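Local coordinates for type III CBASS phage resistance system CD-NTase-associated protein Cap8 (Pseudomonas aeruginosa, PDB 6P8P) that probably regulates a cGAS-like nucleotidyltransferase as a HORMA domain protein of a bacterial type III CBASS system that defends the cell against bacteriophage, at residues R10-H14 with L75-I81. The protein carries 2 engineered substitutions. Numbering follows the deposited sequence.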
ATOM      1  N   ARG A  10      -0.415  19.704  -1.635  1.00 13.75           N
ATOM      2  CA  ARG A  10       0.747  19.685  -0.745  1.00 17.02           C
ATOM      3  C   ARG A  10       0.812  18.349  -0.000  1.00 20.50           C
ATOM      4  O   ARG A  10      -0.084  18.015   0.785  1.00 19.04           O
ATOM      5  CB  ARG A  10       0.667  20.846   0.240  1.00 20.52           C
ATOM      6  CG  ARG A  10       0.462  22.203  -0.469  1.00 24.08           C
ATOM      7  CD  ARG A  10       0.036  23.291   0.521  1.00 22.76           C
ATOM      8  NE  ARG A  10       1.103  23.625   1.450  1.00 25.22           N
ATOM      9  CZ  ARG A  10       0.961  24.457   2.476  1.00 32.08           C
ATOM     10  NH1 ARG A  10      -0.215  25.005   2.708  1.00 28.95           N
ATOM     11  NH2 ARG A  10       1.984  24.719   3.277  1.00 26.32           N
ATOM     12  N   SER A  11       1.883  17.598  -0.230  1.00 18.41           N
ATOM     13  CA  SER A  11       2.024  16.290   0.405  1.00 16.35           C
ATOM     14  C   SER A  11       3.144  16.361   1.437  1.00 16.05           C
ATOM     15  O   SER A  11       3.277  17.376   2.123  1.00 19.71           O
ATOM     16  CB  SER A  11       2.259  15.217  -0.655  1.00 20.10           C
ATOM     17  OG  SER A  11       2.218  13.926  -0.079  1.00 17.56           O
ATOM     18  N   SER A  12       3.933  15.306   1.554  1.00 17.21           N
ATOM     19  CA  SER A  12       4.893  15.212   2.644  1.00 18.51           C
ATOM     20  C   SER A  12       5.971  16.281   2.485  1.00 25.11           C
ATOM     21  O   SER A  12       6.493  16.460   1.384  1.00 20.64           O
ATOM     22  CB  SER A  12       5.548  13.824   2.648  1.00 27.69           C
ATOM     23  OG  SER A  12       6.406  13.718   3.758  1.00 40.07           O
ATOM     24  N   PRO A  13       6.357  16.979   3.567  1.00 22.69           N
ATOM     25  CA  PRO A  13       5.983  16.783   4.970  1.00 22.98           C
ATOM     26  C   PRO A  13       4.851  17.637   5.500  1.00 24.88           C
ATOM     27  O   PRO A  13       4.697  17.725   6.709  1.00 25.41           O
ATOM     28  CB  PRO A  13       7.286  17.165   5.708  1.00 27.78           C
ATOM     29  CG  PRO A  13       7.800  18.327   4.877  1.00 28.92           C
ATOM     30  CD  PRO A  13       7.486  17.928   3.440  1.00 25.33           C
ATOM     31  N   HIS A  14       4.076  18.267   4.627  1.00 21.28           N
ATOM     32  CA  HIS A  14       2.941  19.047   5.074  1.00 21.65           C
ATOM     33  C   HIS A  14       1.758  18.165   5.443  1.00 17.57           C
ATOM     34  O   HIS A  14       1.057  18.450   6.427  1.00 20.34           O
ATOM     35  CB  HIS A  14       2.537  20.029   3.980  1.00 21.25           C
ATOM     36  CG  HIS A  14       1.398  20.918   4.351  1.00 21.86           C
ATOM     37  ND1 HIS A  14       1.521  21.943   5.263  1.00 27.95           N
ATOM     38  CD2 HIS A  14       0.124  20.964   3.895  1.00 21.49           C
ATOM     39  CE1 HIS A  14       0.361  22.576   5.357  1.00 28.77           C
ATOM     40  NE2 HIS A  14      -0.498  22.005   4.532  1.00 25.40           N
ATOM     41  N   LEU A  75       3.008  17.976  -4.388  1.00 20.31           N
ATOM     42  CA  LEU A  75       4.222  18.691  -4.027  1.00 18.39           C
ATOM     43  C   LEU A  75       4.852  18.052  -2.798  1.00 19.42           C
ATOM     44  O   LEU A  75       4.142  17.620  -1.883  1.00 20.69           O
ATOM     45  CB  LEU A  75       3.893  20.147  -3.722  1.00 19.29           C
ATOM     46  CG  LEU A  75       3.311  20.967  -4.861  1.00 22.48           C
ATOM     47  CD1 LEU A  75       2.776  22.255  -4.279  1.00 24.16           C
ATOM     48  CD2 LEU A  75       4.370  21.223  -5.903  1.00 32.82           C
ATOM     49  N   PHE A  76       6.186  18.045  -2.750  1.00 20.29           N
ATOM     50  CA  PHE A  76       6.915  17.420  -1.668  1.00 20.82           C
ATOM     51  C   PHE A  76       8.000  18.362  -1.171  1.00 25.76           C
ATOM     52  O   PHE A  76       8.354  19.349  -1.826  1.00 23.03           O
ATOM     53  CB  PHE A  76       7.525  16.080  -2.128  1.00 19.30           C
ATOM     54  CG  PHE A  76       6.490  15.098  -2.571  1.00 18.51           C
ATOM     55  CD1 PHE A  76       5.859  14.276  -1.654  1.00 21.31           C
ATOM     56  CD2 PHE A  76       6.137  15.010  -3.895  1.00 16.21           C
ATOM     57  CE1 PHE A  76       4.865  13.400  -2.065  1.00 19.71           C
ATOM     58  CE2 PHE A  76       5.160  14.121  -4.315  1.00 17.03           C
ATOM     59  CZ  PHE A  76       4.518  13.308  -3.379  1.00 18.47           C
ATOM     60  N   ASP A  77       8.478  18.058   0.030  1.00 22.89           N
ATOM     61  CA  ASP A  77       9.663  18.698   0.618  1.00 38.78           C
ATOM     62  C   ASP A  77       9.407  20.199   0.681  1.00 27.21           C
ATOM     63  O   ASP A  77       8.322  20.604   1.124  1.00 27.25           O
ATOM     64  CB  ASP A  77      10.877  18.269  -0.195  1.00 36.60           C
ATOM     65  CG  ASP A  77      10.993  16.767  -0.308  1.00 43.16           C
ATOM     66  OD1 ASP A  77      10.761  16.093   0.720  1.00 41.47           O
ATOM     67  OD2 ASP A  77      11.302  16.265  -1.414  1.00 51.58           O
ATOM     68  N   GLU A  78      10.363  21.045   0.294  1.00 27.96           N
ATOM     69  CA  GLU A  78      10.194  22.485   0.482  1.00 28.48           C
ATOM     70  C   GLU A  78       8.987  23.014  -0.280  1.00 31.81           C
ATOM     71  O   GLU A  78       8.314  23.947   0.182  1.00 30.10           O
ATOM     72  CB  GLU A  78      11.475  23.204   0.049  1.00 45.27           C
ATOM     73  CG  GLU A  78      12.680  22.860   0.930  1.00 71.23           C
ATOM     74  CD  GLU A  78      13.997  23.436   0.422  1.00 92.78           C
ATOM     75  OE1 GLU A  78      14.041  23.947  -0.717  1.00 94.50           O
ATOM     76  OE2 GLU A  78      14.996  23.376   1.173  1.00 92.36           O
ATOM     77  N   ASP A  79       8.695  22.436  -1.448  1.00 27.52           N
ATOM     78  CA  ASP A  79       7.531  22.876  -2.212  1.00 27.57           C
ATOM     79  C   ASP A  79       6.241  22.649  -1.430  1.00 27.73           C
ATOM     80  O   ASP A  79       5.306  23.457  -1.503  1.00 30.87           O
ATOM     81  CB  ASP A  79       7.465  22.147  -3.554  1.00 41.06           C
ATOM     82  CG  ASP A  79       8.607  22.513  -4.473  1.00 65.09           C
ATOM     83  OD1 ASP A  79       9.037  23.682  -4.445  1.00 56.23           O
ATOM     84  OD2 ASP A  79       9.072  21.636  -5.230  1.00 61.12           O
ATOM     85  N   ALA A  80       6.160  21.544  -0.697  1.00 25.51           N
ATOM     86  CA  ALA A  80       4.971  21.277   0.105  1.00 28.91           C
ATOM     87  C   ALA A  80       4.896  22.211   1.301  1.00 26.01           C
ATOM     88  O   ALA A  80       3.809  22.681   1.660  1.00 26.05           O
ATOM     89  CB  ALA A  80       4.969  19.820   0.570  1.00 25.85           C
ATOM     90  N   ILE A  81       6.043  22.507   1.915  1.00 26.82           N
ATOM     91  CA  ILE A  81       6.065  23.412   3.057  1.00 30.07           C
ATOM     92  C   ILE A  81       5.682  24.818   2.616  1.00 30.71           C
ATOM     93  O   ILE A  81       4.850  25.476   3.247  1.00 40.89           O
ATOM     94  CB  ILE A  81       7.449  23.397   3.730  1.00 38.92           C
ATOM     95  CG1 ILE A  81       7.812  21.991   4.192  1.00 34.09           C
ATOM     96  CG2 ILE A  81       7.469  24.364   4.904  1.00 40.21           C
ATOM     97  CD1 ILE A  81       9.239  21.852   4.704  1.00 38.24           C
TER
HETATM   98  O   HOH W   1       8.776  14.513   1.866  1.00 41.24           O
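Arg10 and Leu75 pair in parallel at the ends of their strands, where Ser11 N donates to Leu75 O (2.8 Å); just beyond, Asp77 N donates to Ser12 O (2.9 Å). Arginine suits its place because its long chain, bent at chi3 (68°), brings the guanidinium edge-on to the helix 77-82: NE (2.9 Å) and NH2 (3.2 Å) of Arg10 both grip Ala80 O, in plane, and NH2 adds a weak bond to Ile81 O. His14 CE1 lies over one guanidinium face, near its rim. Ala80, with only a methyl, lets the turn come close, its CB 3.4 Å from Ser11 O. Pro13, the residue type that most easily takes a cis peptide bond, crosses Ile81 at about a right angle, Pro13 CG 3.7 Å from Ile81 CG1. A water joins Ser12 OG to Asp77 OD1 and weakly reaches Ser12 O. The small side chain of Ser11 packs on the Phe76 ring, and Ser11 OG is hydrogen-bonded to Thr20 OG1 of helix 17-29. Ser11 and Phe76 both touch Ile51 of helix 44-52. In the mixed sheet of this HORMA domain, the contact ties the ends of 4-10, outermost in this chain, and 69-75 to helix 77-82, with helices 17-29 and 44-52 alongside.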